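Local coordinates for oxidoreductase (PDB 3K1Y) that probably catalyses flavin-dependent redox reactions as a member of the NADPH-dependent FMN reductase family, at the interface of chains A and B and the interface of chains A and C. Residues are numbered along the deposited sequence; one frame, centred on the assembly and turned at random. Chains: chain A/B/C, oxidoreductase.

Contact 1: the interface of chains A and B. Residues chain A 108, 113, 143, 146-147; chain B 97-98, 131-132.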
ATOM      1  N   PHE A 108     -10.305   4.388 -15.445  1.00 20.33           N
ATOM      2  CA  PHE A 108     -10.826   3.235 -14.727  1.00 21.64           C
ATOM      3  C   PHE A 108     -12.113   3.558 -13.978  1.00 22.75           C
ATOM      4  O   PHE A 108     -13.060   2.771 -14.013  1.00 24.47           O
ATOM      5  CB  PHE A 108      -9.767   2.681 -13.778  1.00 21.06           C
ATOM      6  CG  PHE A 108      -8.645   2.003 -14.491  1.00 23.40           C
ATOM      7  CD1 PHE A 108      -8.757   0.670 -14.873  1.00 24.20           C
ATOM      8  CD2 PHE A 108      -7.512   2.719 -14.870  1.00 23.02           C
ATOM      9  CE1 PHE A 108      -7.763   0.059 -15.628  1.00 25.49           C
ATOM     10  CE2 PHE A 108      -6.509   2.117 -15.628  1.00 21.68           C
ATOM     11  CZ  PHE A 108      -6.636   0.785 -16.008  1.00 22.63           C
ATOM     12  N   THR A 113     -18.572  -1.790 -13.551  1.00 31.70           N
ATOM     13  CA  THR A 113     -18.037  -2.562 -12.443  1.00 33.29           C
ATOM     14  C   THR A 113     -17.273  -3.787 -12.938  1.00 32.53           C
ATOM     15  O   THR A 113     -16.177  -4.077 -12.463  1.00 31.31           O
ATOM     16  CB  THR A 113     -19.170  -3.042 -11.501  1.00 35.28           C
ATOM     17  OG1 THR A 113     -19.880  -1.907 -10.986  1.00 37.67           O
ATOM     18  CG2 THR A 113     -18.598  -3.837 -10.335  1.00 36.77           C
ATOM     19  N   LEU A 143      -5.603  -1.941  -7.719  1.00 14.11           N
ATOM     20  CA  LEU A 143      -6.657  -1.397  -8.574  1.00 15.07           C
ATOM     21  C   LEU A 143      -7.168  -2.431  -9.574  1.00 16.54           C
ATOM     22  O   LEU A 143      -8.377  -2.609  -9.722  1.00 16.82           O
ATOM     23  CB  LEU A 143      -6.156  -0.161  -9.330  1.00 13.86           C
ATOM     24  CG  LEU A 143      -7.180   0.475 -10.283  1.00 16.30           C
ATOM     25  CD1 LEU A 143      -8.388   0.955  -9.501  1.00 18.79           C
ATOM     26  CD2 LEU A 143      -6.542   1.643 -11.041  1.00 13.94           C
ATOM     27  N   TYR A 146      -8.880  -5.331  -7.727  1.00 16.19           N
ATOM     28  CA  TYR A 146     -10.206  -4.971  -7.256  1.00 17.58           C
ATOM     29  C   TYR A 146     -11.234  -5.175  -8.369  1.00 18.36           C
ATOM     30  O   TYR A 146     -12.395  -5.467  -8.098  1.00 19.70           O
ATOM     31  CB  TYR A 146     -10.263  -3.510  -6.811  1.00 17.76           C
ATOM     32  CG  TYR A 146     -11.674  -3.077  -6.490  1.00 18.19           C
ATOM     33  CD1 TYR A 146     -12.334  -3.563  -5.357  1.00 19.42           C
ATOM     34  CD2 TYR A 146     -12.376  -2.237  -7.353  1.00 21.78           C
ATOM     35  CE1 TYR A 146     -13.666  -3.219  -5.098  1.00 23.03           C
ATOM     36  CE2 TYR A 146     -13.701  -1.892  -7.106  1.00 23.71           C
ATOM     37  CZ  TYR A 146     -14.341  -2.382  -5.983  1.00 24.60           C
ATOM     38  OH  TYR A 146     -15.653  -2.039  -5.754  1.00 26.84           O
HETATM   39  N   MSE A 147     -10.819  -5.000  -9.618  1.00 48.13           N
HETATM   40  CA  MSE A 147     -11.747  -5.189 -10.721  1.00 49.24           C
HETATM   41  C   MSE A 147     -11.722  -6.620 -11.219  1.00 50.81           C
HETATM   42  O   MSE A 147     -12.322  -6.955 -12.240  1.00 51.95           O
HETATM   43  CB  MSE A 147     -11.441  -4.215 -11.849  1.00 47.97           C
HETATM   44  CG  MSE A 147     -11.949  -2.829 -11.539  1.00 47.57           C
HETATM   45 SE   MSE A 147     -11.591  -1.560 -12.909  1.00 44.73          SE
HETATM   46  CE  MSE A 147      -9.788  -1.126 -12.391  1.00 43.05           C
TER
ATOM     47  N   LYS B  97     -13.525   2.542  -7.203  1.00 20.36           N
ATOM     48  CA  LYS B  97     -12.573   1.463  -7.458  1.00 19.79           C
ATOM     49  C   LYS B  97     -11.642   1.166  -6.276  1.00 18.61           C
ATOM     50  O   LYS B  97     -10.462   0.844  -6.471  1.00 17.76           O
ATOM     51  CB  LYS B  97     -11.733   1.761  -8.711  1.00 19.83           C
ATOM     52  CG  LYS B  97     -12.543   2.114  -9.944  1.00 20.14           C
ATOM     53  CD  LYS B  97     -13.525   1.026 -10.351  1.00 25.99           C
ATOM     54  CE  LYS B  97     -14.384   1.535 -11.509  1.00 30.90           C
ATOM     55  NZ  LYS B  97     -15.402   0.578 -12.003  1.00 30.96           N
ATOM     56  N   ALA B  98     -12.182   1.282  -5.060  1.00 22.14           N
ATOM     57  CA  ALA B  98     -11.462   0.981  -3.818  1.00 20.94           C
ATOM     58  C   ALA B  98     -10.240   1.840  -3.517  1.00 18.87           C
ATOM     59  O   ALA B  98      -9.255   1.349  -2.968  1.00 17.11           O
ATOM     60  CB  ALA B  98     -11.062  -0.500  -3.797  1.00 20.40           C
ATOM     61  N   ARG B 131     -15.356  -1.416   4.618  1.00 35.40           N
ATOM     62  CA  ARG B 131     -14.405  -2.389   4.096  1.00 34.95           C
ATOM     63  C   ARG B 131     -13.237  -1.754   3.349  1.00 32.14           C
ATOM     64  O   ARG B 131     -12.175  -2.358   3.227  1.00 30.83           O
ATOM     65  CB  ARG B 131     -15.114  -3.442   3.230  1.00 36.28           C
ATOM     66  CG  ARG B 131     -15.524  -3.032   1.831  1.00 38.52           C
ATOM     67  CD  ARG B 131     -16.237  -4.215   1.166  1.00 44.91           C
ATOM     68  NE  ARG B 131     -16.315  -4.114  -0.291  1.00 46.39           N
ATOM     69  CZ  ARG B 131     -17.025  -3.205  -0.945  1.00 46.84           C
ATOM     70  NH1 ARG B 131     -17.732  -2.303  -0.275  1.00 48.13           N
ATOM     71  NH2 ARG B 131     -17.025  -3.201  -2.272  1.00 46.92           N
ATOM     72  N   HIS B 132     -13.416  -0.528   2.876  1.00 23.80           N
ATOM     73  CA  HIS B 132     -12.338   0.157   2.172  1.00 22.59           C
ATOM     74  C   HIS B 132     -11.699   1.272   2.998  1.00 21.78           C
ATOM     75  O   HIS B 132     -11.094   2.188   2.441  1.00 20.43           O
ATOM     76  CB  HIS B 132     -12.854   0.729   0.852  1.00 21.85           C
ATOM     77  CG  HIS B 132     -13.110  -0.310  -0.192  1.00 23.19           C
ATOM     78  ND1 HIS B 132     -13.944  -0.096  -1.267  1.00 22.54           N
ATOM     79  CD2 HIS B 132     -12.629  -1.569  -0.333  1.00 23.09           C
ATOM     80  CE1 HIS B 132     -13.966  -1.179  -2.025  1.00 24.61           C
ATOM     81  NE2 HIS B 132     -13.177  -2.087  -1.480  1.00 24.69           N
TER
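A tyrosine from the end of one helix and a lysine from a loop of the neighbouring subunit carry this patch of the two-fold A–B interface. A:Tyr146 and B:Lys97 each bury 80 Å² here. A:Tyr146 is the last residue of helix 135-146. Its CG is anti to the backbone N (chi1 173°), which sends the ring out towards chain B. The ring is bordered by several groups of that chain. The methyl CB of B:Ala98 sits over one face, displaced towards the rim, 3.7 Å from A:Tyr146 CD1, in a CH-pi contact. On that same side, beyond the rim at CE2, lies the main chain of B:Lys97, with A:Tyr146 CE2 3.6 Å from B:Lys97 CA. On the CE1 side stands the imidazole of B:His132. The two rings meet edge to face, their planes 76° apart, and A:Tyr146 CE1 is 3.7 Å from B:His132 CE1. B:Ala98 CB and B:Arg131 CG lie over opposite faces of the imidazole. They should help to hold it upright against the tyrosine. The guanidinium of B:Arg131 comes only loosely near the phenol, and no bond forms there.

B:Lys97 runs the other way, into chain A. Its chain bends at chi2 (-58°) and is extended beyond that. The aliphatic part does the packing: B:Lys97 CB touches the methyl CD1 of A:Leu143 at 3.5 Å, and the two side chains cross obliquely. Further out, the lysine chain crosses that of the selenomethionine A:Met147 at about a right angle, with B:Lys97 CD 4.1 Å from A:Met147 SE. B:Lys97 and B:Ala98 both have left-handed backbone conformations. No polar pair bonds directly across the patch. The ammonium passes beside helix 102-110 and the loop after it, with B:Lys97 NZ 3.8 Å from the carbonyl A:Phe108 O and 4.1 Å from A:Thr113 CA.

Contact 2: the interface of chains A and C. Residues chain A 137-138, 141-142, 145; chain C 137-138, 141-142.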
ATOM      1  N   ASP A 137       3.036  -2.626  -7.209  1.00 21.53           N
ATOM      2  CA  ASP A 137       2.413  -3.511  -6.227  1.00 22.47           C
ATOM      3  C   ASP A 137       1.537  -2.910  -5.149  1.00 21.91           C
ATOM      4  O   ASP A 137       0.833  -3.643  -4.458  1.00 22.23           O
ATOM      5  CB  ASP A 137       3.471  -4.383  -5.560  1.00 23.26           C
ATOM      6  CG  ASP A 137       4.030  -5.411  -6.502  1.00 25.92           C
ATOM      7  OD1 ASP A 137       3.274  -5.841  -7.398  1.00 25.52           O
ATOM      8  OD2 ASP A 137       5.211  -5.794  -6.345  1.00 31.76           O
ATOM      9  N   TYR A 138       1.561  -1.589  -5.008  1.00 18.05           N
ATOM     10  CA  TYR A 138       0.760  -0.935  -3.983  1.00 18.02           C
ATOM     11  C   TYR A 138      -0.317   0.005  -4.499  1.00 17.97           C
ATOM     12  O   TYR A 138      -1.155   0.462  -3.723  1.00 18.61           O
ATOM     13  CB  TYR A 138       1.686  -0.189  -3.020  1.00 18.07           C
ATOM     14  CG  TYR A 138       2.481  -1.121  -2.147  1.00 18.56           C
ATOM     15  CD1 TYR A 138       1.852  -1.899  -1.184  1.00 17.79           C
ATOM     16  CD2 TYR A 138       3.852  -1.263  -2.315  1.00 20.67           C
ATOM     17  CE1 TYR A 138       2.566  -2.806  -0.413  1.00 21.25           C
ATOM     18  CE2 TYR A 138       4.580  -2.169  -1.543  1.00 22.23           C
ATOM     19  CZ  TYR A 138       3.926  -2.937  -0.599  1.00 22.26           C
ATOM     20  OH  TYR A 138       4.623  -3.861   0.139  1.00 25.60           O
ATOM     21  N   ARG A 141      -1.627  -2.677  -8.937  1.00 13.24           N
ATOM     22  CA  ARG A 141      -2.044  -4.045  -8.697  1.00 13.21           C
ATOM     23  C   ARG A 141      -3.364  -4.054  -7.918  1.00 13.61           C
ATOM     24  O   ARG A 141      -4.357  -4.629  -8.360  1.00 14.97           O
ATOM     25  CB  ARG A 141      -0.934  -4.783  -7.938  1.00 13.10           C
ATOM     26  CG  ARG A 141      -1.143  -6.279  -7.823  1.00 13.37           C
ATOM     27  CD  ARG A 141       0.174  -7.026  -7.952  1.00 14.14           C
ATOM     28  NE  ARG A 141      -0.027  -8.164  -8.839  1.00 21.96           N
ATOM     29  CZ  ARG A 141       0.779  -8.499  -9.835  1.00 20.66           C
ATOM     30  NH1 ARG A 141       1.871  -7.789 -10.089  1.00 17.12           N
ATOM     31  NH2 ARG A 141       0.464  -9.533 -10.599  1.00 25.51           N
ATOM     32  N   PRO A 142      -3.401  -3.396  -6.758  1.00  7.92           N
ATOM     33  CA  PRO A 142      -4.661  -3.398  -6.002  1.00  9.79           C
ATOM     34  C   PRO A 142      -5.848  -2.917  -6.845  1.00 10.77           C
ATOM     35  O   PRO A 142      -6.957  -3.426  -6.706  1.00 12.61           O
ATOM     36  CB  PRO A 142      -4.372  -2.457  -4.836  1.00  9.26           C
ATOM     37  CG  PRO A 142      -2.862  -2.618  -4.643  1.00  8.65           C
ATOM     38  CD  PRO A 142      -2.368  -2.602  -6.073  1.00  6.86           C
ATOM     39  N   SER A 145      -6.711  -5.691  -9.390  1.00 17.80           N
ATOM     40  CA  SER A 145      -7.234  -6.844  -8.664  1.00 18.12           C
ATOM     41  C   SER A 145      -8.635  -6.562  -8.161  1.00 18.30           C
ATOM     42  O   SER A 145      -9.486  -7.448  -8.161  1.00 19.19           O
ATOM     43  CB  SER A 145      -6.327  -7.201  -7.491  1.00 18.07           C
ATOM     44  OG  SER A 145      -5.080  -7.673  -7.974  1.00 21.77           O
TER
ATOM     45  N   ASP C 137      -4.817  -6.994  -0.419  1.00 20.41           N
ATOM     46  CA  ASP C 137      -4.144  -6.365  -1.553  1.00 18.82           C
ATOM     47  C   ASP C 137      -2.984  -5.431  -1.242  1.00 17.74           C
ATOM     48  O   ASP C 137      -2.163  -5.162  -2.113  1.00 16.62           O
ATOM     49  CB  ASP C 137      -5.150  -5.615  -2.421  1.00 19.20           C
ATOM     50  CG  ASP C 137      -6.174  -6.533  -3.042  1.00 20.98           C
ATOM     51  OD1 ASP C 137      -5.822  -7.687  -3.385  1.00 23.63           O
ATOM     52  OD2 ASP C 137      -7.331  -6.093  -3.200  1.00 26.35           O
ATOM     53  N   TYR C 138      -2.897  -4.940  -0.012  1.00 20.00           N
ATOM     54  CA  TYR C 138      -1.824  -4.027   0.337  1.00 18.63           C
ATOM     55  C   TYR C 138      -0.734  -4.634   1.211  1.00 18.28           C
ATOM     56  O   TYR C 138       0.220  -3.951   1.596  1.00 18.16           O
ATOM     57  CB  TYR C 138      -2.427  -2.801   0.997  1.00 19.34           C
ATOM     58  CG  TYR C 138      -3.214  -1.963   0.021  1.00 19.91           C
ATOM     59  CD1 TYR C 138      -2.577  -1.004  -0.774  1.00 19.95           C
ATOM     60  CD2 TYR C 138      -4.584  -2.142  -0.137  1.00 21.16           C
ATOM     61  CE1 TYR C 138      -3.280  -0.245  -1.697  1.00 18.16           C
ATOM     62  CE2 TYR C 138      -5.299  -1.390  -1.062  1.00 21.49           C
ATOM     63  CZ  TYR C 138      -4.639  -0.439  -1.840  1.00 21.12           C
ATOM     64  OH  TYR C 138      -5.339   0.321  -2.759  1.00 24.94           O
ATOM     65  N   ARG C 141      -0.781  -9.619  -1.026  1.00 16.68           N
ATOM     66  CA  ARG C 141      -0.643  -9.657  -2.472  1.00 17.33           C
ATOM     67  C   ARG C 141       0.766  -9.225  -2.852  1.00 16.16           C
ATOM     68  O   ARG C 141       1.491  -9.960  -3.535  1.00 16.69           O
ATOM     69  CB  ARG C 141      -1.692  -8.756  -3.138  1.00 16.84           C
ATOM     70  CG  ARG C 141      -1.984  -9.128  -4.586  1.00 17.90           C
ATOM     71  CD  ARG C 141      -3.490  -9.274  -4.823  1.00 19.59           C
ATOM     72  NE  ARG C 141      -3.735 -10.213  -5.908  1.00 21.96           N
ATOM     73  CZ  ARG C 141      -4.770 -11.040  -5.973  1.00 22.50           C
ATOM     74  NH1 ARG C 141      -5.685 -11.056  -5.014  1.00 21.23           N
ATOM     75  NH2 ARG C 141      -4.876 -11.868  -6.996  1.00 26.42           N
ATOM     76  N   PRO C 142       1.185  -8.029  -2.405  1.00 15.11           N
ATOM     77  CA  PRO C 142       2.537  -7.571  -2.742  1.00 14.83           C
ATOM     78  C   PRO C 142       3.585  -8.601  -2.326  1.00 15.28           C
ATOM     79  O   PRO C 142       4.522  -8.884  -3.071  1.00 15.92           O
ATOM     80  CB  PRO C 142       2.649  -6.263  -1.970  1.00 14.32           C
ATOM     81  CG  PRO C 142       1.222  -5.733  -2.051  1.00 13.31           C
ATOM     82  CD  PRO C 142       0.436  -6.976  -1.695  1.00 12.92           C
TER
HETATM   83  O   HOH W   1       6.229  -6.412  -3.974  1.00 22.22           O
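Helix 135-146 of chain A packs against the same helix of chain C across a two-fold axis. The first shell is a pair of proline–tyrosine contacts. A:Pro142 meets the ring of C:Tyr138 obliquely, with A:Pro142 CB 3.6 Å from C:Tyr138 CZ at the phenol end. A:Pro142 CG lies above one face of that ring, near its rim. In the twin contact C:Pro142 CG is 3.6 Å from A:Tyr138 CE1. Both tyrosines have CG anti to the carbonyl carbon (chi1 -71° in A and -69° in C), so each ring leans towards the partner's proline. The carbonyl C:Tyr138 O approaches the edge of the A:Tyr138 ring in its plane, 3.3 Å from A:Tyr138 CE1. It meets a carbon edge, so this is no hydrogen bond.

No polar atoms of the two chains bond directly. A water bridges them instead: it is 2.7 Å from the carboxylate A:Asp137 OD2 and also reaches the carbonyl C:Pro142 O. The other carboxylate oxygen, A:Asp137 OD1, faces A:Arg141 one turn along the helix in a long salt bridge, 3.6 Å from NH1. C:Asp137 and C:Arg141 repeat this pairing. Each pairing may offset the like charges of the two arginines, with A:Arg141 NE 5.2 Å from C:Arg141 NE. A:Ser145 flanks C:Arg141, its CB above one face of the guanidinium. The serine hydroxyl turns back to its own helix. A:Ser145 OG donates to the carbonyl A:Arg141 O at 3.2 Å, from above the carbonyl plane, with a C=O...OG angle of 126°.

Contact 1 and contact 2 are about 11 Å apart, measured between the centres of their C-alpha atoms. In chain A they share helix 135-146. Its start and middle, with A:Ser145 near the end, meet the same helix of chain C in contact 2. A:Leu143, A:Tyr146 and the following A:Met147 turn to chain B in contact 1. One helix thus serves two different two-fold interfaces, consistent with the four-copy deposited assembly. The protein may be a tetramer in solution too, but the crystal does not prove it. Movement of this helix could be felt at both interfaces.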